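Local coordinates for protein bacterial leucyl aminopeptidase (Legionella pneumophila, PDB 6ESL) that is a secreted, zinc-dependent aminopeptidase of peptidase family M28 that probably removes N-terminal residues from peptides for nutrient acquisition during infection of amoebas, at residues I34-K39 against S54-T59; G184-P189 against E256-V261; I251-E256 against A337-E342. All coordinates share one frame; numbering follows the deposited sequence.

In the fold
Contact 1 belongs to the small N-terminal part of the chain, whereas contacts 2 and 3 sit at the large mixed sheet of the peptidase; the centres of contacts 1 and 2 lie about 60 Å apart, on opposite sides of the chain's centre. Across the dimer they come together: Ser54 O of one subunit bonds Arg258 NH2 of the other. Contacts 2 and 3, with centres about 11 Å apart, share Glu256 and meet where Gln188 OE1 stands 3.1 Å from Ala255 N, probably as a hydrogen bond. Both adjoin the active site: Glu257 in contact 2 binds zinc, and the Tyr253 side chain of contact 3 is about 9 Å from a zinc ion.

Contact 1. Residues I34-K39 against S54-T59; sequences ITVPHK and SSDVET
Val36 and Asp56 mark the nearest backbone approach, their CA atoms 7.0 Å apart, where the irregular segment 34-39 passes the short 3-10 turn 54-56 and the start of helix 57-67. This is a surface corner of the N-terminal alpha/beta unit, in which a four-stranded antiparallel sheet is joined to that helix; the hairpin strands 39-43 and 47-53 link the two segments. On segment 34-39 Val36 carries most of the contact; across from it Asp56 has the greater share. The CG1 methyl of Val36 meets the CG2 methyl of Thr59 at 3.6 Å, the two side chains running antiparallel alongside each other. The Thr59 methyl is placed for this by lying anti to the backbone N. Looser is the approach of the Asp56 carboxylate, whose OD2 comes within 4.1 Å of both Val36 CB and Pro37 CD, and no hydrogen bond joins the segments. Ile34 and Val36 also touch Leu60 of helix 57-67. The helix start also faces the second subunit, where Glu58 OE2 bonds Asp214 N of that subunit. Within segment 34-39 the imidazole of His38 reaches back past Pro37: ND1 donates to Val36 O at 2.8 Å, 17° out of the ring plane, while Ile34 CG2 lies 3.7 Å above one face of the same ring.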
ATOM      1  N   ILE B  34      29.698   8.783  -9.650  1.00 49.32           N
ATOM      2  CA  ILE B  34      30.049  10.214  -9.589  1.00 49.33           C
ATOM      3  C   ILE B  34      31.483  10.408  -9.955  1.00 52.15           C
ATOM      4  O   ILE B  34      32.346   9.758  -9.383  1.00 54.21           O
ATOM      5  CB  ILE B  34      29.773  10.825  -8.176  1.00 47.74           C
ATOM      6  CG1 ILE B  34      28.306  10.821  -7.905  1.00 45.31           C
ATOM      7  CG2 ILE B  34      30.322  12.262  -8.090  1.00 48.43           C
ATOM      8  CD1 ILE B  34      27.879  11.147  -6.480  1.00 43.62           C
ATOM      9  N   THR B  35      31.761  11.299 -10.901  1.00 54.59           N
ATOM     10  CA  THR B  35      33.148  11.697 -11.226  1.00 57.00           C
ATOM     11  C   THR B  35      33.510  13.175 -11.049  1.00 56.75           C
ATOM     12  O   THR B  35      34.672  13.544 -11.229  1.00 58.31           O
ATOM     13  CB  THR B  35      33.549  11.309 -12.661  1.00 60.16           C
ATOM     14  OG1 THR B  35      32.749  12.029 -13.595  1.00 60.96           O
ATOM     15  CG2 THR B  35      33.363   9.802 -12.855  1.00 60.60           C
ATOM     16  N   VAL B  36      32.558  14.036 -10.697  1.00 52.85           N
ATOM     17  CA  VAL B  36      32.935  15.367 -10.232  1.00 52.52           C
ATOM     18  C   VAL B  36      33.754  15.230  -8.911  1.00 51.27           C
ATOM     19  O   VAL B  36      33.596  14.254  -8.142  1.00 49.07           O
ATOM     20  CB  VAL B  36      31.699  16.312 -10.058  1.00 52.18           C
ATOM     21  CG1 VAL B  36      30.784  16.332 -11.314  1.00 52.84           C
ATOM     22  CG2 VAL B  36      30.862  15.949  -8.885  1.00 49.76           C
ATOM     23  N   PRO B  37      34.617  16.203  -8.630  1.00 51.88           N
ATOM     24  CA  PRO B  37      35.283  16.224  -7.319  1.00 52.68           C
ATOM     25  C   PRO B  37      34.305  16.232  -6.138  1.00 51.86           C
ATOM     26  O   PRO B  37      33.255  16.903  -6.183  1.00 50.10           O
ATOM     27  CB  PRO B  37      36.098  17.526  -7.361  1.00 54.27           C
ATOM     28  CG  PRO B  37      36.175  17.963  -8.801  1.00 54.25           C
ATOM     29  CD  PRO B  37      35.003  17.332  -9.500  1.00 52.79           C
ATOM     30  N   HIS B  38      34.586  15.432  -5.129  1.00 53.04           N
ATOM     31  CA  HIS B  38      33.699  15.291  -3.988  1.00 52.79           C
ATOM     32  C   HIS B  38      34.420  14.655  -2.806  1.00 54.51           C
ATOM     33  O   HIS B  38      35.338  13.859  -3.007  1.00 57.41           O
ATOM     34  CB  HIS B  38      32.400  14.488  -4.344  1.00 52.88           C
ATOM     35  CG  HIS B  38      32.636  13.053  -4.734  1.00 53.76           C
ATOM     36  ND1 HIS B  38      33.290  12.685  -5.898  1.00 56.07           N
ATOM     37  CD2 HIS B  38      32.309  11.897  -4.102  1.00 53.79           C
ATOM     38  CE1 HIS B  38      33.368  11.366  -5.961  1.00 56.17           C
ATOM     39  NE2 HIS B  38      32.778  10.862  -4.886  1.00 56.03           N
ATOM     40  N   LYS B  39      34.026  15.004  -1.590  1.00 53.76           N
ATOM     41  CA  LYS B  39      34.564  14.422  -0.401  1.00 56.40           C
ATOM     42  C   LYS B  39      33.505  13.610   0.216  1.00 53.15           C
ATOM     43  O   LYS B  39      32.379  14.044   0.300  1.00 52.07           O
ATOM     44  CB  LYS B  39      34.953  15.476   0.658  1.00 60.00           C
ATOM     45  CG  LYS B  39      36.081  16.378   0.337  1.00 64.38           C
ATOM     46  CD  LYS B  39      36.359  17.412   1.477  1.00 68.46           C
ATOM     47  CE  LYS B  39      37.554  18.311   1.112  1.00 71.21           C
ATOM     48  NZ  LYS B  39      37.924  19.364   2.096  1.00 73.63           N
ATOM     49  N   SER B  54      28.780  23.747  -5.320  1.00 45.07           N
ATOM     50  CA  SER B  54      27.418  24.011  -5.795  1.00 44.16           C
ATOM     51  C   SER B  54      27.292  24.079  -7.305  1.00 43.27           C
ATOM     52  O   SER B  54      26.265  23.800  -7.858  1.00 42.86           O
ATOM     53  CB  SER B  54      26.791  25.242  -5.161  1.00 43.88           C
ATOM     54  OG  SER B  54      27.459  26.386  -5.549  1.00 46.41           O
ATOM     55  N   SER B  55      28.349  24.503  -7.951  1.00 43.36           N
ATOM     56  CA  SER B  55      28.426  24.574  -9.370  1.00 45.04           C
ATOM     57  C   SER B  55      28.382  23.195 -10.041  1.00 44.99           C
ATOM     58  O   SER B  55      28.274  23.125 -11.208  1.00 45.30           O
ATOM     59  CB  SER B  55      29.714  25.297  -9.759  1.00 47.62           C
ATOM     60  OG  SER B  55      30.817  24.585  -9.330  1.00 48.08           O
ATOM     61  N   ASP B  56      28.561  22.121  -9.301  1.00 44.73           N
ATOM     62  CA  ASP B  56      28.547  20.754  -9.835  1.00 44.61           C
ATOM     63  C   ASP B  56      27.245  20.007  -9.555  1.00 42.14           C
ATOM     64  O   ASP B  56      27.122  18.859 -10.008  1.00 42.69           O
ATOM     65  CB  ASP B  56      29.764  19.939  -9.264  1.00 46.27           C
ATOM     66  CG  ASP B  56      31.061  20.367  -9.786  1.00 48.45           C
ATOM     67  OD1 ASP B  56      31.189  20.860 -10.913  1.00 50.90           O
ATOM     68  OD2 ASP B  56      32.089  20.229  -9.063  1.00 53.02           O
ATOM     69  N   VAL B  57      26.294  20.594  -8.822  1.00 38.89           N
ATOM     70  CA  VAL B  57      25.079  19.911  -8.423  1.00 37.22           C
ATOM     71  C   VAL B  57      24.227  19.525  -9.614  1.00 36.93           C
ATOM     72  O   VAL B  57      23.670  18.459  -9.623  1.00 35.84           O
ATOM     73  CB  VAL B  57      24.280  20.728  -7.375  1.00 35.52           C
ATOM     74  CG1 VAL B  57      22.912  20.229  -7.138  1.00 34.37           C
ATOM     75  CG2 VAL B  57      25.051  20.782  -6.040  1.00 35.87           C
ATOM     76  N   GLU B  58      24.054  20.400 -10.556  1.00 39.51           N
ATOM     77  CA  GLU B  58      23.224  20.150 -11.743  1.00 39.73           C
ATOM     78  C   GLU B  58      23.810  18.978 -12.588  1.00 39.56           C
ATOM     79  O   GLU B  58      23.084  18.173 -13.150  1.00 38.14           O
ATOM     80  CB  GLU B  58      23.188  21.438 -12.630  1.00 42.19           C
ATOM     81  CG  GLU B  58      22.018  21.383 -13.603  1.00 42.95           C
ATOM     82  CD  GLU B  58      21.620  22.750 -14.093  1.00 43.99           C
ATOM     83  OE1 GLU B  58      22.109  23.075 -15.173  1.00 46.27           O
ATOM     84  OE2 GLU B  58      20.834  23.474 -13.396  1.00 44.24           O
ATOM     85  N   THR B  59      25.112  18.913 -12.645  1.00 40.16           N
ATOM     86  CA  THR B  59      25.829  17.768 -13.221  1.00 41.50           C
ATOM     87  C   THR B  59      25.387  16.474 -12.591  1.00 40.45           C
ATOM     88  O   THR B  59      25.092  15.476 -13.344  1.00 39.31           O
ATOM     89  CB  THR B  59      27.323  17.984 -13.181  1.00 42.53           C
ATOM     90  OG1 THR B  59      27.636  19.096 -14.012  1.00 43.59           O
ATOM     91  CG2 THR B  59      28.074  16.791 -13.705  1.00 43.69           C
TER

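Contact 2. Residues G184-P189 against E256-V261; sequences GWYKQP and EERGLV. With ZN (zinc ion), chain E.
Tyr186 brings its hydroxyl and CE1 edge alongside the bent side chain of Arg258, with CE1 3.6 Å from Arg258 CG. The bends at chi2 and chi3 (-69° and -56°) fold the arginine back, so that NE points at the phenol. The hydroxyl's main partner is OE2 of Glu22 of the second subunit, and Arg258 NE donates to the same oxygen, Tyr186 OH, over 2.8 Å in a nearly straight bond (160° at the hydrogen), with the oxygen close to the guanidinium plane; a weak second bond comes from Arg258 NH2. Glu22 OE1 of that subunit also forms a salt bridge to Arg258 NH2, and the guanidinium would be expected to keep this carboxylate ionised. Trp185 NE1 lies 3.1 Å above one face of the Tyr186 ring, toward its rim. Segment 256-261 follows strand 248-253 in the mixed sheet of this M28 alpha/beta fold, in the loop that leads from the sheet to helix 261-272. Gly259 N and Leu260 N both bond Glu256 O, which tightens this loop just before Leu260, the N-cap of the helix. On the side turned from Arg258, Glu257 OE2 binds a zinc ion at a rather long 2.6 Å, joined there by Asp222. Val261, the first residue of the helix, meets the tyrosine ring obliquely, and its CG1 methyl stands 4.0 Å from Tyr186 CD2.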
ATOM      1  N   GLY B 184       1.759 -29.727  16.495  1.00 43.11           N
ATOM      2  CA  GLY B 184       1.992 -30.011  17.919  1.00 45.16           C
ATOM      3  C   GLY B 184       0.883 -30.766  18.638  1.00 44.39           C
ATOM      4  O   GLY B 184       0.499 -31.831  18.208  1.00 47.02           O
ATOM      5  N   TRP B 185       0.437 -30.245  19.786  1.00 44.95           N
ATOM      6  CA  TRP B 185      -0.544 -30.972  20.569  1.00 47.83           C
ATOM      7  C   TRP B 185      -1.862 -31.053  19.857  1.00 43.60           C
ATOM      8  O   TRP B 185      -2.709 -31.853  20.192  1.00 42.85           O
ATOM      9  CB  TRP B 185      -0.506 -30.495  22.106  1.00 51.55           C
ATOM     10  CG  TRP B 185      -1.519 -29.488  22.231  1.00 55.02           C
ATOM     11  CD1 TRP B 185      -1.476 -28.269  21.655  1.00 58.05           C
ATOM     12  CD2 TRP B 185      -2.813 -29.615  22.826  1.00 58.47           C
ATOM     13  NE1 TRP B 185      -2.639 -27.601  21.868  1.00 63.26           N
ATOM     14  CE2 TRP B 185      -3.489 -28.402  22.590  1.00 57.79           C
ATOM     15  CE3 TRP B 185      -3.470 -30.619  23.551  1.00 60.44           C
ATOM     16  CZ2 TRP B 185      -4.780 -28.159  23.046  1.00 53.95           C
ATOM     17  CZ3 TRP B 185      -4.770 -30.373  24.011  1.00 59.87           C
ATOM     18  CH2 TRP B 185      -5.405 -29.151  23.754  1.00 56.84           C
ATOM     19  N   TYR B 186      -2.087 -30.200  18.858  1.00 40.53           N
ATOM     20  CA  TYR B 186      -3.349 -30.252  18.150  1.00 39.48           C
ATOM     21  C   TYR B 186      -3.381 -31.451  17.225  1.00 41.30           C
ATOM     22  O   TYR B 186      -2.444 -31.657  16.431  1.00 40.20           O
ATOM     23  CB  TYR B 186      -3.577 -28.984  17.306  1.00 37.37           C
ATOM     24  CG  TYR B 186      -3.784 -27.758  18.160  1.00 35.58           C
ATOM     25  CD1 TYR B 186      -5.035 -27.453  18.688  1.00 34.30           C
ATOM     26  CD2 TYR B 186      -2.723 -26.933  18.483  1.00 36.59           C
ATOM     27  CE1 TYR B 186      -5.222 -26.389  19.576  1.00 34.89           C
ATOM     28  CE2 TYR B 186      -2.897 -25.801  19.282  1.00 35.76           C
ATOM     29  CZ  TYR B 186      -4.197 -25.537  19.829  1.00 34.67           C
ATOM     30  OH  TYR B 186      -4.401 -24.461  20.700  1.00 33.78           O
ATOM     31  N   LYS B 187      -4.452 -32.227  17.305  1.00 41.14           N
ATOM     32  CA  LYS B 187      -4.502 -33.410  16.436  1.00 43.82           C
ATOM     33  C   LYS B 187      -4.769 -33.151  14.958  1.00 40.73           C
ATOM     34  O   LYS B 187      -4.358 -33.948  14.125  1.00 40.81           O
ATOM     35  CB  LYS B 187      -5.473 -34.446  16.985  1.00 48.68           C
ATOM     36  CG  LYS B 187      -6.852 -33.922  17.223  1.00 48.88           C
ATOM     37  CD  LYS B 187      -7.786 -35.041  17.680  1.00 54.63           C
ATOM     38  CE  LYS B 187      -7.630 -35.342  19.176  1.00 57.86           C
ATOM     39  NZ  LYS B 187      -8.909 -36.027  19.558  1.00 60.68           N
ATOM     40  N   GLN B 188      -5.431 -32.036  14.604  1.00 37.93           N
ATOM     41  CA  GLN B 188      -5.575 -31.649  13.152  1.00 35.06           C
ATOM     42  C   GLN B 188      -4.267 -31.189  12.519  1.00 34.18           C
ATOM     43  O   GLN B 188      -3.675 -30.198  12.984  1.00 33.45           O
ATOM     44  CB  GLN B 188      -6.623 -30.544  12.999  1.00 34.27           C
ATOM     45  CG  GLN B 188      -7.002 -30.032  11.618  1.00 32.43           C
ATOM     46  CD  GLN B 188      -7.950 -28.878  11.761  1.00 31.71           C
ATOM     47  OE1 GLN B 188      -7.502 -27.764  12.183  1.00 30.91           O
ATOM     48  NE2 GLN B 188      -9.268 -29.083  11.459  1.00 30.19           N
ATOM     49  N   PRO B 189      -3.780 -31.880  11.489  1.00 34.86           N
ATOM     50  CA  PRO B 189      -2.636 -31.418  10.721  1.00 34.55           C
ATOM     51  C   PRO B 189      -3.033 -30.387   9.716  1.00 32.99           C
ATOM     52  O   PRO B 189      -4.247 -30.306   9.317  1.00 31.24           O
ATOM     53  CB  PRO B 189      -2.185 -32.640   9.965  1.00 36.99           C
ATOM     54  CG  PRO B 189      -3.409 -33.474   9.822  1.00 37.74           C
ATOM     55  CD  PRO B 189      -4.426 -33.081  10.843  1.00 36.26           C
ATOM     56  N   GLU B 256      -6.083 -22.288  12.738  1.00 22.77           N
ATOM     57  CA  GLU B 256      -6.038 -20.862  12.573  1.00 22.92           C
ATOM     58  C   GLU B 256      -6.719 -20.136  13.736  1.00 23.53           C
ATOM     59  O   GLU B 256      -6.182 -19.114  14.208  1.00 21.64           O
ATOM     60  CB  GLU B 256      -6.548 -20.419  11.247  1.00 22.42           C
ATOM     61  CG  GLU B 256      -6.292 -18.950  10.913  1.00 22.81           C
ATOM     62  CD  GLU B 256      -7.327 -17.978  11.498  1.00 23.88           C
ATOM     63  OE1 GLU B 256      -8.368 -18.474  12.051  1.00 24.77           O
ATOM     64  OE2 GLU B 256      -6.989 -16.744  11.621  1.00 27.85           O
ATOM     65  N   GLU B 257      -7.833 -20.727  14.246  1.00 23.45           N
ATOM     66  CA  GLU B 257      -8.642 -20.065  15.269  1.00 24.04           C
ATOM     67  C   GLU B 257      -7.967 -20.154  16.621  1.00 25.92           C
ATOM     68  O   GLU B 257      -8.415 -19.564  17.577  1.00 27.63           O
ATOM     69  CB  GLU B 257      -9.994 -20.722  15.367  1.00 25.66           C
ATOM     70  CG  GLU B 257     -10.858 -20.605  14.105  1.00 24.63           C
ATOM     71  CD  GLU B 257     -11.380 -19.199  13.846  1.00 25.46           C
ATOM     72  OE1 GLU B 257     -11.063 -18.285  14.605  1.00 26.00           O
ATOM     73  OE2 GLU B 257     -12.096 -19.106  12.863  1.00 28.63           O
ATOM     74  N   ARG B 258      -6.854 -20.913  16.713  1.00 25.83           N
ATOM     75  CA  ARG B 258      -6.057 -21.043  17.981  1.00 25.29           C
ATOM     76  C   ARG B 258      -4.908 -20.057  18.001  1.00 24.53           C
ATOM     77  O   ARG B 258      -4.082 -20.095  18.909  1.00 24.43           O
ATOM     78  CB  ARG B 258      -5.544 -22.456  18.175  1.00 27.08           C
ATOM     79  CG  ARG B 258      -6.706 -23.517  17.997  1.00 27.11           C
ATOM     80  CD  ARG B 258      -7.721 -23.423  19.140  1.00 27.35           C
ATOM     81  NE  ARG B 258      -7.082 -23.578  20.408  1.00 28.09           N
ATOM     82  CZ  ARG B 258      -7.728 -23.594  21.590  1.00 29.16           C
ATOM     83  NH1 ARG B 258      -9.074 -23.562  21.667  1.00 29.60           N
ATOM     84  NH2 ARG B 258      -7.051 -23.836  22.702  1.00 30.35           N
ATOM     85  N   GLY B 259      -4.886 -19.154  17.053  1.00 22.81           N
ATOM     86  CA  GLY B 259      -3.839 -18.144  16.936  1.00 23.08           C
ATOM     87  C   GLY B 259      -2.768 -18.329  15.826  1.00 23.65           C
ATOM     88  O   GLY B 259      -1.584 -17.910  15.978  1.00 23.18           O
ATOM     89  N   LEU B 260      -3.185 -18.924  14.722  1.00 22.85           N
ATOM     90  CA  LEU B 260      -2.378 -19.044  13.489  1.00 23.39           C
ATOM     91  C   LEU B 260      -1.431 -20.297  13.664  1.00 25.90           C
ATOM     92  O   LEU B 260      -0.361 -20.338  13.073  1.00 26.72           O
ATOM     93  CB  LEU B 260      -1.627 -17.797  13.103  1.00 22.83           C
ATOM     94  CG  LEU B 260      -2.370 -16.443  13.137  1.00 22.20           C
ATOM     95  CD1 LEU B 260      -1.527 -15.365  12.447  1.00 22.14           C
ATOM     96  CD2 LEU B 260      -3.640 -16.570  12.366  1.00 21.80           C
ATOM     97  N   VAL B 261      -1.800 -21.215  14.550  1.00 26.38           N
ATOM     98  CA  VAL B 261      -0.898 -22.280  14.865  1.00 29.05           C
ATOM     99  C   VAL B 261      -0.381 -23.079  13.665  1.00 29.15           C
ATOM    100  O   VAL B 261       0.802 -23.357  13.586  1.00 28.57           O
ATOM    101  CB  VAL B 261      -1.531 -23.269  15.894  1.00 31.45           C
ATOM    102  CG1 VAL B 261      -0.527 -24.399  16.275  1.00 33.88           C
ATOM    103  CG2 VAL B 261      -1.898 -22.504  17.157  1.00 31.38           C
TER
HETATM  104 ZN    ZN E 401     -11.485 -16.788  11.969  1.00 74.30          ZN

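Contact 3. Residues I251-E256 against A337-E342; sequences IWYAAE and ASWNEE
Tyr253 and Trp339 meet through a single polar contact, and nearly all the tight packing is gathered there. Trp339 NE1 donates to Tyr253 OH at 3.0 Å, with 161° at the hydrogen, and the hydroxyl oxygen lies only 12° out of the indole plane, at the ring's edge. The first torsion of Tyr253 (chi1 -53°) swings the phenol beside its own backbone N and carries the hydroxyl toward helix 336-340. Trp339 CE2 follows at 3.9 Å from Tyr253 OH; the hydroxyl, not the phenol ring, meets the N-H edge of the indole, and the rings do not stack. Both residues are buried, and the bond gives each of the two polar groups a partner inside the protein. The indole is further hemmed in by Val277 and Val280 of strand 277-282, and by Phe270, whose ring meets it edge-to-face. At the loose fringe of the contact Ile251 CD1 only grazes the indole, 4.6 Å from Trp339 CZ2. Past Trp339 the chain turns toward solvent, where Asn340 is partly exposed and Glu341 exposed, the latter making a weak, long ion pair with Lys78 of the second subunit. Tyr253 ends an inner strand of the mixed sheet, bonded along its backbone to strand 203-209, and the arrangement fastens helix 336-340 to that sheet beside the two-zinc site of the M28 alpha/beta fold.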
ATOM      1  N   ILE B 251      -2.696 -24.784   0.212  1.00 30.86           N
ATOM      2  CA  ILE B 251      -2.519 -25.158   1.587  1.00 29.87           C
ATOM      3  C   ILE B 251      -3.777 -24.889   2.372  1.00 28.69           C
ATOM      4  O   ILE B 251      -4.282 -23.774   2.322  1.00 28.31           O
ATOM      5  CB  ILE B 251      -1.306 -24.388   2.204  1.00 29.93           C
ATOM      6  CG1 ILE B 251      -0.085 -24.555   1.315  1.00 30.67           C
ATOM      7  CG2 ILE B 251      -1.040 -24.907   3.627  1.00 30.59           C
ATOM      8  CD1 ILE B 251       1.263 -24.150   1.880  1.00 32.19           C
ATOM      9  N   TRP B 252      -4.224 -25.864   3.171  1.00 27.81           N
ATOM     10  CA  TRP B 252      -5.290 -25.679   4.092  1.00 26.96           C
ATOM     11  C   TRP B 252      -4.713 -25.778   5.505  1.00 27.75           C
ATOM     12  O   TRP B 252      -4.343 -26.848   5.946  1.00 27.58           O
ATOM     13  CB  TRP B 252      -6.389 -26.654   3.905  1.00 28.70           C
ATOM     14  CG  TRP B 252      -7.174 -26.491   2.554  1.00 30.11           C
ATOM     15  CD1 TRP B 252      -8.355 -25.858   2.371  1.00 30.01           C
ATOM     16  CD2 TRP B 252      -6.764 -26.936   1.244  1.00 31.82           C
ATOM     17  NE1 TRP B 252      -8.728 -25.888   1.051  1.00 30.93           N
ATOM     18  CE2 TRP B 252      -7.772 -26.542   0.341  1.00 31.90           C
ATOM     19  CE3 TRP B 252      -5.633 -27.617   0.739  1.00 33.56           C
ATOM     20  CZ2 TRP B 252      -7.705 -26.854  -1.050  1.00 34.87           C
ATOM     21  CZ3 TRP B 252      -5.572 -27.882  -0.663  1.00 34.07           C
ATOM     22  CH2 TRP B 252      -6.590 -27.505  -1.516  1.00 33.34           C
ATOM     23  N   TYR B 253      -4.669 -24.642   6.228  1.00 26.01           N
ATOM     24  CA  TYR B 253      -4.022 -24.637   7.491  1.00 26.07           C
ATOM     25  C   TYR B 253      -4.934 -25.159   8.591  1.00 26.99           C
ATOM     26  O   TYR B 253      -6.083 -24.858   8.588  1.00 25.89           O
ATOM     27  CB  TYR B 253      -3.619 -23.172   7.875  1.00 24.99           C
ATOM     28  CG  TYR B 253      -2.830 -22.493   6.838  1.00 24.39           C
ATOM     29  CD1 TYR B 253      -1.447 -22.828   6.640  1.00 25.95           C
ATOM     30  CD2 TYR B 253      -3.381 -21.479   6.067  1.00 23.47           C
ATOM     31  CE1 TYR B 253      -0.678 -22.126   5.722  1.00 25.41           C
ATOM     32  CE2 TYR B 253      -2.647 -20.855   5.061  1.00 22.95           C
ATOM     33  CZ  TYR B 253      -1.312 -21.162   4.909  1.00 24.42           C
ATOM     34  OH  TYR B 253      -0.594 -20.509   3.957  1.00 25.51           O
ATOM     35  N   ALA B 254      -4.359 -25.895   9.534  1.00 27.36           N
ATOM     36  CA  ALA B 254      -5.002 -26.281  10.758  1.00 28.17           C
ATOM     37  C   ALA B 254      -4.963 -25.130  11.768  1.00 28.58           C
ATOM     38  O   ALA B 254      -4.045 -24.282  11.720  1.00 26.37           O
ATOM     39  CB  ALA B 254      -4.216 -27.451  11.367  1.00 31.30           C
ATOM     40  N   ALA B 255      -5.945 -25.131  12.691  1.00 27.21           N
ATOM     41  CA  ALA B 255      -5.805 -24.423  13.923  1.00 25.64           C
ATOM     42  C   ALA B 255      -5.536 -22.903  13.764  1.00 23.56           C
ATOM     43  O   ALA B 255      -4.844 -22.284  14.589  1.00 22.44           O
ATOM     44  CB  ALA B 255      -4.701 -25.089  14.817  1.00 25.79           C
ATOM     45  N   GLU B 256      -6.083 -22.288  12.738  1.00 22.77           N
ATOM     46  CA  GLU B 256      -6.038 -20.862  12.573  1.00 22.92           C
ATOM     47  C   GLU B 256      -6.719 -20.136  13.736  1.00 23.53           C
ATOM     48  O   GLU B 256      -6.182 -19.114  14.208  1.00 21.64           O
ATOM     49  CB  GLU B 256      -6.548 -20.419  11.247  1.00 22.42           C
ATOM     50  CG  GLU B 256      -6.292 -18.950  10.913  1.00 22.81           C
ATOM     51  CD  GLU B 256      -7.327 -17.978  11.498  1.00 23.88           C
ATOM     52  OE1 GLU B 256      -8.368 -18.474  12.051  1.00 24.77           O
ATOM     53  OE2 GLU B 256      -6.989 -16.744  11.621  1.00 27.85           O
ATOM     54  N   ALA B 337      -0.344 -13.595   7.993  1.00 24.50           N
ATOM     55  CA  ALA B 337       0.541 -12.950   8.950  1.00 24.99           C
ATOM     56  C   ALA B 337       1.754 -13.781   9.281  1.00 25.41           C
ATOM     57  O   ALA B 337       2.830 -13.245   9.574  1.00 24.46           O
ATOM     58  CB  ALA B 337      -0.218 -12.542  10.230  1.00 25.51           C
ATOM     59  N   SER B 338       1.549 -15.102   9.349  1.00 25.69           N
ATOM     60  CA  SER B 338       2.615 -16.037   9.547  1.00 27.30           C
ATOM     61  C   SER B 338       3.754 -15.936   8.536  1.00 28.19           C
ATOM     62  O   SER B 338       4.946 -15.989   8.948  1.00 30.05           O
ATOM     63  CB  SER B 338       2.071 -17.462   9.695  1.00 25.97           C
ATOM     64  OG  SER B 338       1.085 -17.502  10.748  1.00 24.01           O
ATOM     65  N   TRP B 339       3.399 -15.715   7.270  1.00 28.52           N
ATOM     66  CA  TRP B 339       4.350 -15.499   6.189  1.00 29.45           C
ATOM     67  C   TRP B 339       4.980 -14.114   6.261  1.00 30.26           C
ATOM     68  O   TRP B 339       6.245 -13.952   6.193  1.00 31.41           O
ATOM     69  CB  TRP B 339       3.683 -15.742   4.841  1.00 28.26           C
ATOM     70  CG  TRP B 339       3.211 -17.098   4.615  1.00 29.97           C
ATOM     71  CD1 TRP B 339       1.909 -17.549   4.761  1.00 29.79           C
ATOM     72  CD2 TRP B 339       3.987 -18.283   4.238  1.00 32.43           C
ATOM     73  NE1 TRP B 339       1.846 -18.878   4.497  1.00 30.76           N
ATOM     74  CE2 TRP B 339       3.098 -19.355   4.156  1.00 31.67           C
ATOM     75  CE3 TRP B 339       5.305 -18.507   3.906  1.00 32.94           C
ATOM     76  CZ2 TRP B 339       3.500 -20.605   3.802  1.00 33.16           C
ATOM     77  CZ3 TRP B 339       5.703 -19.808   3.529  1.00 33.98           C
ATOM     78  CH2 TRP B 339       4.808 -20.808   3.482  1.00 35.83           C
ATOM     79  N   ASN B 340       4.136 -13.143   6.527  1.00 28.70           N
ATOM     80  CA  ASN B 340       4.585 -11.746   6.579  1.00 28.39           C
ATOM     81  C   ASN B 340       5.669 -11.545   7.667  1.00 30.71           C
ATOM     82  O   ASN B 340       6.601 -10.688   7.505  1.00 29.90           O
ATOM     83  CB  ASN B 340       3.435 -10.822   6.834  1.00 26.52           C
ATOM     84  CG  ASN B 340       3.843  -9.354   6.900  1.00 26.62           C
ATOM     85  OD1 ASN B 340       3.788  -8.772   7.959  1.00 28.17           O
ATOM     86  ND2 ASN B 340       4.105  -8.731   5.729  1.00 26.76           N
ATOM     87  N   GLU B 341       5.469 -12.201   8.791  1.00 31.86           N
ATOM     88  CA  GLU B 341       6.471 -12.149   9.886  1.00 35.62           C
ATOM     89  C   GLU B 341       7.824 -12.629   9.482  1.00 36.45           C
ATOM     90  O   GLU B 341       8.758 -12.218  10.085  1.00 37.32           O
ATOM     91  CB  GLU B 341       6.083 -12.989  11.103  1.00 40.72           C
ATOM     92  CG  GLU B 341       5.238 -12.202  12.079  1.00 44.59           C
ATOM     93  CD  GLU B 341       4.780 -12.977  13.338  1.00 52.08           C
ATOM     94  OE1 GLU B 341       3.705 -12.527  13.914  1.00 52.74           O
ATOM     95  OE2 GLU B 341       5.439 -14.031  13.706  1.00 56.13           O
ATOM     96  N   GLU B 342       7.959 -13.525   8.532  1.00 35.58           N
ATOM     97  CA  GLU B 342       9.256 -13.994   8.054  1.00 39.53           C
ATOM     98  C   GLU B 342       9.657 -13.261   6.780  1.00 39.34           C
ATOM     99  O   GLU B 342      10.444 -13.792   6.019  1.00 40.08           O
ATOM    100  CB  GLU B 342       9.212 -15.497   7.796  1.00 42.70           C
ATOM    101  CG  GLU B 342       8.822 -16.292   9.044  1.00 45.14           C
ATOM    102  CD  GLU B 342       9.853 -16.246  10.133  1.00 48.95           C
ATOM    103  OE1 GLU B 342      10.965 -16.659   9.853  1.00 50.57           O
ATOM    104  OE2 GLU B 342       9.550 -15.846  11.293  1.00 53.00           O
TER